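Beta-fructofuranosidase (Arabidopsis thaliana, PDB 2OXB) hydrolyses sucrose and 1-kestose in the cell wall, and less readily neokestose and levan, releasing terminal beta-fructofuranosyl residues. Local coordinates at residues 423-428 with 441-446; 67-72 with 121-126; 203-208 with 226-231; 344-349 with 357-362; 190-195 with 259-264. The protein carries 1 engineered substitution. One frame throughout, in Å; residues are numbered along the deposited sequence.

Interactions 2, 3 and 5 belong to the N-terminal beta-propeller, and interactions 1 and 4 to the C-terminal beta-sandwich. Interaction 1 is buried and interaction 3 partly so. Both pair antiparallel strands by backbone hydrogen bonds, with aromatic and aliphatic side chains on the two faces. Interactions 2 and 4 lie at the surface and lack such pairing. Interaction 2 rests on one lysine ammonium and a phenylalanine ring, interaction 4 on aliphatic carbons alone. Interaction 5 is partly buried and mostly polar, built round two aspartates. It touches interaction 3 through Leu230, which packs on Met262 and His190. Interactions 1 and 4 reach the same sheet of the sandwich.

Interaction 1: residues 423-428 with 441-446; sequences TSVYFR and VLMCSD
Tyr426 lies across from Cys444, and its ring leans over toward that neighbour. Its CG sits between the backbone N and the carbonyl carbon (chi1 55°), and CE1 comes 3.4 Å from Cys444 CB. The carbonyl O of Cys444 lies over one ring face. Cys444 SG approaches the same ring obliquely, 4.7 Å from its centroid, and is tied to Cys395 in a disulfide. Arg428 and Leu442 share this face of the sheet. They run side by side and point the same way, with Arg428 CD 3.4 Å from Leu442 CD2. On the other face, Phe427 crosses Met443 at a slant, with CE1 3.4 Å from Met443 CG. Met443 SD makes an oblique Met-aromatic contact with the Phe427 ring. Val425 CG1 meets Met443 CE at 3.9 Å. Five backbone hydrogen bonds and a weak sixth join the strands. This is an antiparallel beta hairpin whose Val425, Phe427 and Met443 face packs against Leu475 in the other sheet of the GH32 C-terminal beta-sandwich.

Interaction 2: residues 67-72 with 121-126; sequences FPSAPF and WKKSPL
Phe67, Ser69 and Phe72 lie in the loop that links two blades of the five-bladed GH32 beta-propeller, and they meet Lys123 and Ser124 at an edge strand of the second blade. The contact is at the surface, and the side chain of Phe67 is about 10 Å from that of Gln35, a substrate-binding residue. Lys123 does most of the work. Its chain bends at chi3 (-83°), which turns CE toward the loop. NZ then donates to Phe67 O at 2.6 Å, tilted 34° from the carbonyl plane. The same ammonium forms a salt bridge with Asp73, just beyond the loop segment. Ser69 OG is near, 3.5 Å from Lys123 NZ. The Phe67 ring has NZ over its face, but at 5.5 Å from the centroid this is at most a weak cation-pi attraction. Phe72 turns its ring edge to the lysine, with CZ 4.0 Å from Lys123 CB. Its CE2 is 3.5 Å from Ser124 O. Ala70 CB lies over one face of the Phe72 ring, toward the rim. At Ser124 an ST turn forms: Leu126 N donates to Ser124 OG at 3.0 Å.

Interaction 3: residues 203-208 with 226-231; sequences FFPVTR and LKHVLK
Phe204 and Val206 pair with Val229 and Lys227 through four antiparallel backbone hydrogen bonds, of which Phe204 N to Val229 O is weak. The strand axes cross at 143°, as expected of a twisted propeller blade. One face carries the aromatic contacts. The Phe203 and His228 rings are nearly parallel, at 30°, but slid apart and barely overlap. Pro205 CB lies over the His228 ring, 3.8 Å from its centroid, in a CH-pi contact. Apolar contacts follow. Phe203 CD1 meets Leu230 CD1 at 3.5 Å, the two side chains crossing at about a right angle. On the other face Phe204 and Val229 lie side by side, with Phe204 CZ 3.5 Å from Val229 CB. Like charges meet at the end, where Arg208 NE is 3.3 Å from Lys227 NZ. Both are donors, and no hydrogen bond forms. Strand 226-234 also pairs with 240-248. Phe203 and Leu230 pack on Leu189 of strand 182-192, while Phe204 and Val206 reach strand 316-320.

Interaction 4: residues 344-349 with 357-362; sequences KNLRNK and LEVYGV
Lys344 and Leu346 face Val359 and Leu357 across two short strand segments that run antiparallel at 158°. Their axes come no closer than 9.2 Å, and no hydrogen bond joins them. The two strands are therefore not paired, and the contact is made by side chains. Near the end of segment 344-349 the backbone forms a G1 beta bulge, with Asn348 and Lys349 both opposite Val523. Lys344 contributes the carbons of its chain. CG is anti to the backbone N (chi1 -157°), and a bend at chi2 (-65°) carries CD to 3.4 Å from Val359 CG1. Its CB is 3.4 Å from Val362 CG1, and these two side chains cross at about a right angle. Leu346 and Leu357 slide past each other in opposite directions, their CD1 atoms 3.7 Å apart. Leu346 CD1 also reaches Val359 CG1 at 4.2 Å. The other leucine branch is used too, as Leu357 CD2 meets Lys349 CB at 3.6 Å. In the C-terminal beta-sandwich, strand 344-351 edges one sheet and pairs with 521-530. Strand 355-359 belongs to the other sheet and pairs with 510-515. Ala528 of strand 521-530 touches Lys344, Val359 and Val362.

Interaction 5: residues 190-195 with 259-264; sequences HYDDGS and GFKMDG
Asp192 receives the backbone N of Met262 on OD2, a hydrogen bond of 2.6 Å with an N-H...O angle of 157°. The donor stands 43° above the carboxylate plane. Lys261 curls back over the same oxygen through bends at chi2 and chi3. Its NZ is 3.8 Å from Asp192 OD2, a long salt bridge. The side chain of Met262 crosses Asp192 at about a right angle. Asp263 slides past Asp192 in the opposite direction, their carboxylate planes steeply inclined to each other. Asp263 OD1 lies 3.2 Å from Asp192 OD2; both are acceptors, and no hydrogen bond joins them. Ser195 OG donates a weak hydrogen bond to Asp263 OD1 at 3.2 Å. A water also bridges weakly between Asp192 OD1 and Phe260 O. His190 CD2 packs on Met262 CG at 3.9 Å.

Farther out, Trp198 NE1 bonds weakly to Ser195 OG, and Lys253 NZ hydrogen-bonds to His190 ND1. Asp193 makes a salt bridge to Arg168. The side chain of Ser195 is about 6 Å from that of Asp235, a substrate-binding residue. The contact joins two propeller blades. Strand 182-192 is an edge strand of one, and the loop holding 259-264 follows strand 253-256 of the next. Met262 packs on Leu230 and Ile232 of strand 226-234.

Interaction 1: residues 423-428 with 441-446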
# COMPACT_ATOMS: atom_id res chain seq x y z
N THR A 423 -0.04 2.31 -21.38
CA THR A 423 0.69 2.47 -20.14
C THR A 423 1.91 1.59 -20.27
O THR A 423 1.83 0.51 -20.83
CB THR A 423 -0.18 2.08 -18.94
OG1 THR A 423 -1.10 3.15 -18.67
CG2 THR A 423 0.68 1.82 -17.71
N SER A 424 3.05 2.06 -19.79
CA SER A 424 4.26 1.28 -19.97
C SER A 424 5.20 1.14 -18.79
O SER A 424 6.04 2.00 -18.54
CB SER A 424 5.03 1.87 -21.15
OG SER A 424 4.99 3.29 -21.08
N VAL A 425 5.05 0.04 -18.07
CA VAL A 425 5.93 -0.25 -16.95
C VAL A 425 7.07 -1.06 -17.55
O VAL A 425 6.84 -2.00 -18.31
CB VAL A 425 5.21 -1.08 -15.90
CG1 VAL A 425 6.17 -1.51 -14.81
CG2 VAL A 425 4.05 -0.28 -15.31
N TYR A 426 8.30 -0.68 -17.24
CA TYR A 426 9.43 -1.39 -17.80
C TYR A 426 10.67 -1.28 -16.93
O TYR A 426 10.62 -0.73 -15.83
CB TYR A 426 9.71 -0.82 -19.19
CG TYR A 426 9.93 0.67 -19.19
CD1 TYR A 426 11.09 1.22 -18.67
CD2 TYR A 426 8.96 1.53 -19.69
CE1 TYR A 426 11.30 2.59 -18.66
CE2 TYR A 426 9.14 2.92 -19.67
CZ TYR A 426 10.32 3.44 -19.15
OH TYR A 426 10.52 4.80 -19.13
N PHE A 427 11.77 -1.80 -17.46
CA PHE A 427 13.07 -1.81 -16.79
C PHE A 427 14.14 -1.12 -17.63
O PHE A 427 14.00 -0.99 -18.85
CB PHE A 427 13.54 -3.24 -16.56
CG PHE A 427 12.78 -3.97 -15.50
CD1 PHE A 427 12.87 -3.56 -14.17
CD2 PHE A 427 12.01 -5.09 -15.82
CE1 PHE A 427 12.19 -4.24 -13.17
CE2 PHE A 427 11.33 -5.79 -14.82
CZ PHE A 427 11.43 -5.36 -13.50
N ARG A 428 15.21 -0.70 -16.95
CA ARG A 428 16.38 -0.06 -17.56
C ARG A 428 17.58 -0.45 -16.69
O ARG A 428 17.58 -0.19 -15.49
CB ARG A 428 16.25 1.45 -17.56
CG ARG A 428 15.41 2.01 -18.66
CD ARG A 428 14.86 3.32 -18.18
NE ARG A 428 14.24 4.10 -19.24
CZ ARG A 428 14.89 4.96 -19.99
NH1 ARG A 428 16.19 5.16 -19.79
NH2 ARG A 428 14.25 5.65 -20.92
N VAL A 441 19.08 -1.52 -11.24
CA VAL A 441 17.89 -1.87 -11.97
C VAL A 441 16.80 -0.84 -11.75
O VAL A 441 16.29 -0.67 -10.65
CB VAL A 441 17.35 -3.22 -11.54
CG1 VAL A 441 16.19 -3.60 -12.45
CG2 VAL A 441 18.45 -4.24 -11.59
N LEU A 442 16.45 -0.16 -12.83
CA LEU A 442 15.44 0.86 -12.81
C LEU A 442 14.06 0.35 -13.23
O LEU A 442 13.89 -0.18 -14.33
CB LEU A 442 15.83 1.99 -13.75
CG LEU A 442 14.77 3.09 -13.79
CD1 LEU A 442 14.75 3.79 -12.44
CD2 LEU A 442 15.05 4.07 -14.91
N MET A 443 13.07 0.52 -12.36
CA MET A 443 11.72 0.12 -12.72
C MET A 443 10.94 1.43 -12.91
O MET A 443 10.86 2.25 -11.98
CB MET A 443 11.07 -0.75 -11.61
CG MET A 443 10.03 -1.76 -12.14
SD MET A 443 9.03 -2.64 -10.87
CE MET A 443 7.34 -1.87 -11.12
N CYS A 444 10.42 1.63 -14.12
CA CYS A 444 9.63 2.83 -14.43
C CYS A 444 8.20 2.45 -14.78
O CYS A 444 7.95 1.39 -15.34
CB CYS A 444 10.20 3.57 -15.64
SG CYS A 444 11.83 4.36 -15.45
N SER A 445 7.27 3.35 -14.46
CA SER A 445 5.85 3.15 -14.75
C SER A 445 5.37 4.44 -15.38
O SER A 445 4.88 5.34 -14.70
CB SER A 445 5.06 2.89 -13.47
OG SER A 445 3.73 2.52 -13.78
N ASP A 446 5.53 4.55 -16.70
CA ASP A 446 5.14 5.74 -17.44
C ASP A 446 3.63 5.91 -17.55
O ASP A 446 2.89 4.97 -17.86
CB ASP A 446 5.73 5.70 -18.84
CG ASP A 446 6.43 6.98 -19.21
OD1 ASP A 446 7.59 7.16 -18.77
OD2 ASP A 446 5.80 7.81 -19.91

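Interaction 2: residues 67-72 with 121-126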
# COMPACT_ATOMS: atom_id res chain seq x y z
N PHE A 67 -19.69 5.75 13.51
CA PHE A 67 -20.23 6.97 12.91
C PHE A 67 -20.64 7.90 14.05
O PHE A 67 -20.90 7.43 15.16
CB PHE A 67 -21.44 6.65 12.02
CG PHE A 67 -22.45 5.75 12.67
CD1 PHE A 67 -23.46 6.29 13.47
CD2 PHE A 67 -22.36 4.37 12.55
CE1 PHE A 67 -24.35 5.46 14.16
CE2 PHE A 67 -23.23 3.53 13.23
CZ PHE A 67 -24.23 4.08 14.04
N PRO A 68 -20.68 9.22 13.79
CA PRO A 68 -21.05 10.25 14.76
C PRO A 68 -22.40 10.03 15.44
O PRO A 68 -23.45 10.17 14.82
CB PRO A 68 -21.01 11.52 13.93
CG PRO A 68 -19.91 11.25 12.98
CD PRO A 68 -20.20 9.84 12.54
N SER A 69 -22.35 9.67 16.73
CA SER A 69 -23.55 9.41 17.53
C SER A 69 -23.21 9.57 19.00
O SER A 69 -23.66 8.80 19.85
CB SER A 69 -24.07 7.99 17.29
OG SER A 69 -23.25 7.05 17.97
N ALA A 70 -22.40 10.57 19.31
CA ALA A 70 -21.99 10.84 20.68
C ALA A 70 -21.04 12.03 20.65
O ALA A 70 -20.40 12.30 19.63
CB ALA A 70 -21.29 9.62 21.27
N PRO A 71 -20.93 12.75 21.77
CA PRO A 71 -20.05 13.92 21.87
C PRO A 71 -18.67 13.68 21.25
O PRO A 71 -18.32 14.27 20.22
CB PRO A 71 -19.97 14.15 23.37
CG PRO A 71 -21.29 13.67 23.87
CD PRO A 71 -21.48 12.40 23.10
N PHE A 72 -17.92 12.78 21.89
CA PHE A 72 -16.55 12.42 21.51
C PHE A 72 -16.23 12.16 20.03
O PHE A 72 -15.08 11.86 19.69
CB PHE A 72 -16.09 11.23 22.37
CG PHE A 72 -16.99 10.01 22.29
CD1 PHE A 72 -16.96 9.15 21.18
CD2 PHE A 72 -17.84 9.70 23.35
CE1 PHE A 72 -17.76 8.00 21.13
CE2 PHE A 72 -18.64 8.55 23.31
CZ PHE A 72 -18.60 7.70 22.19
N TRP A 121 -21.21 -2.13 16.76
CA TRP A 121 -20.15 -1.75 17.69
C TRP A 121 -20.61 -0.84 18.81
O TRP A 121 -21.28 0.17 18.59
CB TRP A 121 -18.97 -1.11 16.96
CG TRP A 121 -18.16 -2.11 16.19
CD1 TRP A 121 -18.51 -2.74 15.03
CD2 TRP A 121 -16.87 -2.63 16.56
NE1 TRP A 121 -17.52 -3.62 14.65
CE2 TRP A 121 -16.51 -3.58 15.57
CE3 TRP A 121 -15.99 -2.39 17.62
CZ2 TRP A 121 -15.29 -4.28 15.61
CZ3 TRP A 121 -14.78 -3.10 17.67
CH2 TRP A 121 -14.45 -4.03 16.67
N LYS A 122 -20.23 -1.23 20.02
CA LYS A 122 -20.56 -0.50 21.24
C LYS A 122 -19.41 0.46 21.51
O LYS A 122 -18.25 0.08 21.45
CB LYS A 122 -20.73 -1.49 22.39
CG LYS A 122 -21.50 -0.96 23.60
CD LYS A 122 -21.85 -2.11 24.56
CE LYS A 122 -22.46 -1.61 25.87
NZ LYS A 122 -23.66 -0.74 25.68
N LYS A 123 -19.75 1.71 21.81
CA LYS A 123 -18.76 2.74 22.07
C LYS A 123 -18.84 3.24 23.52
O LYS A 123 -19.81 3.88 23.90
CB LYS A 123 -18.97 3.89 21.08
CG LYS A 123 -19.04 3.39 19.64
CD LYS A 123 -18.83 4.48 18.61
CE LYS A 123 -20.10 5.25 18.31
NZ LYS A 123 -19.84 6.32 17.32
N SER A 124 -17.81 2.94 24.31
CA SER A 124 -17.75 3.34 25.73
C SER A 124 -18.12 4.79 25.97
O SER A 124 -17.94 5.64 25.11
CB SER A 124 -16.35 3.09 26.29
OG SER A 124 -16.17 3.75 27.52
N PRO A 125 -18.65 5.09 27.17
CA PRO A 125 -19.07 6.43 27.59
C PRO A 125 -17.88 7.18 28.20
O PRO A 125 -17.88 8.41 28.33
CB PRO A 125 -20.14 6.14 28.63
CG PRO A 125 -19.55 4.96 29.34
CD PRO A 125 -19.02 4.09 28.19
N LEU A 126 -16.86 6.42 28.57
CA LEU A 126 -15.68 7.00 29.15
C LEU A 126 -14.87 7.68 28.06
O LEU A 126 -13.89 8.35 28.36
CB LEU A 126 -14.84 5.91 29.83
CG LEU A 126 -15.54 5.05 30.89
CD1 LEU A 126 -14.51 4.11 31.50
CD2 LEU A 126 -16.17 5.93 31.97

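Interaction 3: residues 203-208 with 226-231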
# COMPACT_ATOMS: atom_id res chain seq x y z
N PHE A 203 3.13 0.26 13.76
CA PHE A 203 4.32 -0.31 14.36
C PHE A 203 4.09 -1.80 14.53
O PHE A 203 3.09 -2.21 15.11
CB PHE A 203 4.60 0.36 15.70
CG PHE A 203 5.97 0.09 16.23
CD1 PHE A 203 7.09 0.64 15.60
CD2 PHE A 203 6.14 -0.69 17.36
CE1 PHE A 203 8.37 0.41 16.10
CE2 PHE A 203 7.40 -0.93 17.88
CZ PHE A 203 8.52 -0.37 17.25
N PHE A 204 5.03 -2.60 14.00
CA PHE A 204 4.97 -4.07 14.03
C PHE A 204 6.34 -4.75 13.82
O PHE A 204 7.20 -4.23 13.11
CB PHE A 204 4.00 -4.56 12.93
CG PHE A 204 4.47 -4.27 11.54
CD1 PHE A 204 5.41 -5.09 10.92
CD2 PHE A 204 4.04 -3.13 10.87
CE1 PHE A 204 5.91 -4.78 9.66
CE2 PHE A 204 4.53 -2.80 9.60
CZ PHE A 204 5.47 -3.63 9.00
N PRO A 205 6.54 -5.93 14.44
CA PRO A 205 7.78 -6.69 14.33
C PRO A 205 7.80 -7.65 13.12
O PRO A 205 6.75 -8.01 12.59
CB PRO A 205 7.81 -7.46 15.64
CG PRO A 205 6.39 -7.86 15.77
CD PRO A 205 5.63 -6.57 15.41
N VAL A 206 9.00 -8.04 12.70
CA VAL A 206 9.17 -8.98 11.60
C VAL A 206 10.38 -9.87 11.93
O VAL A 206 11.44 -9.40 12.33
CB VAL A 206 9.38 -8.27 10.23
CG1 VAL A 206 8.11 -7.57 9.80
CG2 VAL A 206 10.52 -7.28 10.31
N THR A 207 10.20 -11.18 11.79
CA THR A 207 11.28 -12.11 12.06
C THR A 207 12.30 -11.85 10.95
O THR A 207 11.91 -11.47 9.85
CB THR A 207 10.72 -13.56 12.02
OG1 THR A 207 11.67 -14.47 12.60
CG2 THR A 207 10.40 -13.98 10.61
N ARG A 208 13.60 -12.02 11.22
CA ARG A 208 14.63 -11.77 10.21
C ARG A 208 14.57 -12.74 9.04
O ARG A 208 14.37 -12.35 7.88
CB ARG A 208 16.05 -11.84 10.79
CG ARG A 208 16.49 -10.67 11.66
CD ARG A 208 17.99 -10.39 11.48
NE ARG A 208 18.25 -9.74 10.19
CZ ARG A 208 19.45 -9.57 9.65
NH1 ARG A 208 20.54 -10.00 10.29
NH2 ARG A 208 19.56 -8.98 8.47
N LEU A 226 13.85 -11.06 16.04
CA LEU A 226 12.89 -10.06 15.58
C LEU A 226 13.51 -8.71 15.22
O LEU A 226 14.60 -8.35 15.67
CB LEU A 226 11.83 -9.83 16.66
CG LEU A 226 10.78 -10.91 16.88
CD1 LEU A 226 9.91 -10.56 18.09
CD2 LEU A 226 9.93 -11.05 15.62
N LYS A 227 12.78 -7.96 14.39
CA LYS A 227 13.20 -6.63 13.96
C LYS A 227 11.93 -5.80 14.02
O LYS A 227 10.85 -6.34 14.27
CB LYS A 227 13.72 -6.68 12.51
CG LYS A 227 14.75 -5.60 12.17
CD LYS A 227 16.08 -5.83 12.88
CE LYS A 227 16.89 -6.96 12.24
NZ LYS A 227 17.31 -6.66 10.83
N HIS A 228 12.04 -4.49 13.82
CA HIS A 228 10.85 -3.65 13.84
C HIS A 228 10.75 -2.70 12.67
O HIS A 228 11.75 -2.20 12.15
CB HIS A 228 10.74 -2.91 15.17
CG HIS A 228 10.21 -3.77 16.27
ND1 HIS A 228 10.92 -4.84 16.78
CD2 HIS A 228 9.00 -3.80 16.88
CE1 HIS A 228 10.17 -5.50 17.64
NE2 HIS A 228 9.00 -4.89 17.72
N VAL A 229 9.50 -2.48 12.25
CA VAL A 229 9.15 -1.60 11.15
C VAL A 229 8.09 -0.57 11.57
O VAL A 229 6.95 -0.92 11.89
CB VAL A 229 8.56 -2.37 9.93
CG1 VAL A 229 8.45 -1.44 8.72
CG2 VAL A 229 9.41 -3.58 9.61
N LEU A 230 8.49 0.69 11.57
CA LEU A 230 7.58 1.77 11.89
C LEU A 230 7.34 2.44 10.55
O LEU A 230 8.29 2.87 9.88
CB LEU A 230 8.20 2.78 12.85
CG LEU A 230 7.38 4.06 13.15
CD1 LEU A 230 6.25 3.72 14.07
CD2 LEU A 230 8.25 5.14 13.78
N LYS A 231 6.07 2.51 10.16
CA LYS A 231 5.63 3.12 8.91
C LYS A 231 4.68 4.25 9.29
O LYS A 231 3.91 4.13 10.24
CB LYS A 231 4.92 2.07 8.04
CG LYS A 231 4.10 2.62 6.87
CD LYS A 231 2.70 3.02 7.31
CE LYS A 231 1.95 3.74 6.21
NZ LYS A 231 0.59 4.19 6.64

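Interaction 4: residues 344-349 with 357-362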
# COMPACT_ATOMS: atom_id res chain seq x y z
N LYS A 344 -2.69 -17.94 -21.05
CA LYS A 344 -1.98 -17.39 -22.18
C LYS A 344 -0.49 -17.54 -21.88
O LYS A 344 -0.01 -17.07 -20.85
CB LYS A 344 -2.35 -15.92 -22.37
CG LYS A 344 -2.13 -15.38 -23.77
CD LYS A 344 -0.65 -15.37 -24.15
CE LYS A 344 -0.48 -15.00 -25.61
NZ LYS A 344 -1.13 -16.00 -26.48
N ASN A 345 0.22 -18.21 -22.77
CA ASN A 345 1.65 -18.42 -22.58
C ASN A 345 2.47 -17.95 -23.76
O ASN A 345 1.98 -17.83 -24.88
CB ASN A 345 1.95 -19.90 -22.37
CG ASN A 345 3.43 -20.17 -22.30
OD1 ASN A 345 4.04 -20.11 -21.24
ND2 ASN A 345 4.01 -20.47 -23.46
N LEU A 346 3.74 -17.70 -23.48
CA LEU A 346 4.69 -17.25 -24.47
C LEU A 346 6.07 -17.50 -23.89
O LEU A 346 6.44 -16.91 -22.87
CB LEU A 346 4.50 -15.76 -24.75
CG LEU A 346 3.21 -15.37 -25.49
CD1 LEU A 346 2.87 -13.93 -25.17
CD2 LEU A 346 3.38 -15.58 -26.98
N ARG A 347 6.81 -18.40 -24.51
CA ARG A 347 8.14 -18.69 -24.01
C ARG A 347 9.21 -18.58 -25.07
O ARG A 347 8.94 -18.77 -26.26
CB ARG A 347 8.17 -20.07 -23.38
CG ARG A 347 7.57 -21.17 -24.22
CD ARG A 347 7.79 -22.47 -23.50
NE ARG A 347 7.29 -22.38 -22.14
CZ ARG A 347 7.54 -23.27 -21.18
NH1 ARG A 347 8.31 -24.32 -21.44
NH2 ARG A 347 7.02 -23.11 -19.98
N ASN A 348 10.41 -18.26 -24.64
CA ASN A 348 11.53 -18.13 -25.55
C ASN A 348 11.23 -17.31 -26.81
O ASN A 348 11.28 -17.85 -27.92
CB ASN A 348 12.03 -19.52 -25.94
CG ASN A 348 12.39 -20.34 -24.73
OD1 ASN A 348 11.89 -21.45 -24.55
ND2 ASN A 348 13.26 -19.80 -23.88
N LYS A 349 10.91 -16.03 -26.63
CA LYS A 349 10.63 -15.12 -27.76
C LYS A 349 11.58 -13.93 -27.71
O LYS A 349 11.71 -13.26 -26.69
CB LYS A 349 9.18 -14.59 -27.74
CG LYS A 349 8.08 -15.56 -28.24
CD LYS A 349 8.17 -15.91 -29.73
CE LYS A 349 7.93 -14.73 -30.67
NZ LYS A 349 9.11 -13.84 -30.79
N LEU A 357 5.71 -7.79 -29.02
CA LEU A 357 4.84 -8.86 -29.45
C LEU A 357 3.57 -8.77 -28.61
O LEU A 357 3.61 -8.65 -27.39
CB LEU A 357 5.53 -10.21 -29.28
CG LEU A 357 5.71 -10.80 -27.89
CD1 LEU A 357 4.45 -11.52 -27.48
CD2 LEU A 357 6.89 -11.76 -27.90
N GLU A 358 2.43 -8.81 -29.28
CA GLU A 358 1.19 -8.72 -28.56
C GLU A 358 0.79 -10.02 -27.86
O GLU A 358 1.18 -11.12 -28.28
CB GLU A 358 0.09 -8.26 -29.51
CG GLU A 358 -1.29 -8.28 -28.94
CD GLU A 358 -2.25 -7.44 -29.75
OE1 GLU A 358 -1.97 -7.23 -30.96
OE2 GLU A 358 -3.28 -7.00 -29.19
N VAL A 359 0.04 -9.87 -26.77
CA VAL A 359 -0.47 -10.99 -25.99
C VAL A 359 -1.95 -10.99 -26.33
O VAL A 359 -2.70 -10.13 -25.85
CB VAL A 359 -0.30 -10.75 -24.47
CG1 VAL A 359 -0.58 -12.04 -23.70
CG2 VAL A 359 1.10 -10.24 -24.17
N TYR A 360 -2.37 -11.96 -27.16
CA TYR A 360 -3.76 -12.06 -27.64
C TYR A 360 -4.93 -12.49 -26.73
O TYR A 360 -5.55 -11.65 -26.05
CB TYR A 360 -3.79 -12.92 -28.92
CG TYR A 360 -3.13 -12.29 -30.14
CD1 TYR A 360 -1.97 -12.84 -30.69
CD2 TYR A 360 -3.69 -11.17 -30.78
CE1 TYR A 360 -1.39 -12.29 -31.84
CE2 TYR A 360 -3.11 -10.61 -31.93
CZ TYR A 360 -1.96 -11.18 -32.46
OH TYR A 360 -1.37 -10.67 -33.60
N GLY A 361 -5.26 -13.78 -26.75
CA GLY A 361 -6.38 -14.32 -25.98
C GLY A 361 -6.46 -14.09 -24.47
O GLY A 361 -6.29 -15.03 -23.68
N VAL A 362 -6.74 -12.86 -24.07
CA VAL A 362 -6.83 -12.52 -22.65
C VAL A 362 -7.58 -11.21 -22.45
O VAL A 362 -7.49 -10.29 -23.27
CB VAL A 362 -5.43 -12.37 -22.00
CG1 VAL A 362 -4.84 -13.73 -21.71
CG2 VAL A 362 -4.49 -11.58 -22.93

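Interaction 5: residues 190-195 with 259-264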
# COMPACT_ATOMS: atom_id res chain seq x y z
N HIS A 190 9.44 7.67 18.30
CA HIS A 190 10.44 8.25 17.40
C HIS A 190 9.92 9.60 16.89
O HIS A 190 8.89 10.07 17.35
CB HIS A 190 10.73 7.32 16.22
CG HIS A 190 11.96 7.69 15.46
ND1 HIS A 190 13.23 7.58 15.99
CD2 HIS A 190 12.12 8.24 14.23
CE1 HIS A 190 14.11 8.05 15.13
NE2 HIS A 190 13.47 8.46 14.05
N TYR A 191 10.65 10.20 15.95
CA TYR A 191 10.27 11.48 15.37
C TYR A 191 11.31 11.84 14.32
O TYR A 191 12.38 11.24 14.27
CB TYR A 191 10.22 12.57 16.46
CG TYR A 191 11.58 12.96 17.01
CD1 TYR A 191 12.39 13.89 16.35
CD2 TYR A 191 12.10 12.34 18.15
CE1 TYR A 191 13.67 14.19 16.81
CE2 TYR A 191 13.38 12.64 18.61
CZ TYR A 191 14.16 13.56 17.94
OH TYR A 191 15.43 13.84 18.39
N ASP A 192 11.01 12.83 13.50
CA ASP A 192 11.92 13.28 12.46
C ASP A 192 11.67 14.77 12.19
O ASP A 192 10.52 15.20 12.12
CB ASP A 192 11.71 12.46 11.17
CG ASP A 192 12.41 11.10 11.21
OD1 ASP A 192 12.05 10.25 12.04
OD2 ASP A 192 13.32 10.88 10.39
N ASP A 193 12.73 15.57 12.08
CA ASP A 193 12.58 17.01 11.82
C ASP A 193 12.57 17.29 10.33
O ASP A 193 13.29 16.66 9.56
CB ASP A 193 13.71 17.80 12.49
CG ASP A 193 13.25 18.53 13.75
OD1 ASP A 193 14.05 18.64 14.70
OD2 ASP A 193 12.09 19.00 13.78
N GLY A 194 11.75 18.26 9.92
CA GLY A 194 11.64 18.60 8.52
C GLY A 194 10.28 18.13 8.03
O GLY A 194 9.42 18.95 7.72
N SER A 195 10.09 16.82 7.98
CA SER A 195 8.83 16.24 7.54
C SER A 195 7.67 16.76 8.38
O SER A 195 7.77 16.85 9.61
CB SER A 195 8.88 14.72 7.67
OG SER A 195 9.08 14.34 9.02
N GLY A 259 21.95 4.33 10.32
CA GLY A 259 21.74 5.57 9.59
C GLY A 259 20.55 5.61 8.64
O GLY A 259 20.74 5.61 7.42
N PHE A 260 19.34 5.64 9.18
CA PHE A 260 18.14 5.70 8.36
C PHE A 260 16.98 6.42 9.06
O PHE A 260 16.35 5.87 9.97
CB PHE A 260 17.70 4.29 7.92
CG PHE A 260 18.33 3.83 6.62
CD1 PHE A 260 18.14 4.55 5.44
CD2 PHE A 260 19.12 2.68 6.57
CE1 PHE A 260 18.71 4.13 4.23
CE2 PHE A 260 19.70 2.26 5.37
CZ PHE A 260 19.49 2.98 4.20
N LYS A 261 16.71 7.66 8.63
CA LYS A 261 15.63 8.48 9.18
C LYS A 261 14.31 8.08 8.52
O LYS A 261 14.29 7.24 7.62
CB LYS A 261 15.89 9.97 8.92
CG LYS A 261 17.09 10.55 9.65
CD LYS A 261 16.84 10.72 11.15
CE LYS A 261 15.97 11.93 11.46
NZ LYS A 261 15.84 12.16 12.93
N MET A 262 13.21 8.67 8.96
CA MET A 262 11.91 8.35 8.38
C MET A 262 11.57 9.17 7.12
O MET A 262 10.53 8.96 6.50
CB MET A 262 10.82 8.50 9.43
CG MET A 262 10.93 7.48 10.56
SD MET A 262 9.31 6.88 11.08
CE MET A 262 8.64 6.35 9.47
N ASP A 263 12.45 10.10 6.77
CA ASP A 263 12.28 10.96 5.59
C ASP A 263 13.62 11.49 5.11
O ASP A 263 14.33 12.18 5.84
CB ASP A 263 11.36 12.13 5.91
CG ASP A 263 11.65 12.75 7.26
OD1 ASP A 263 11.27 12.13 8.28
OD2 ASP A 263 12.27 13.84 7.30
N GLY A 264 13.96 11.19 3.86
CA GLY A 264 15.22 11.64 3.29
C GLY A 264 15.85 10.49 2.53
O GLY A 264 16.45 10.67 1.46
O HOH W 1 13.82 7.32 11.63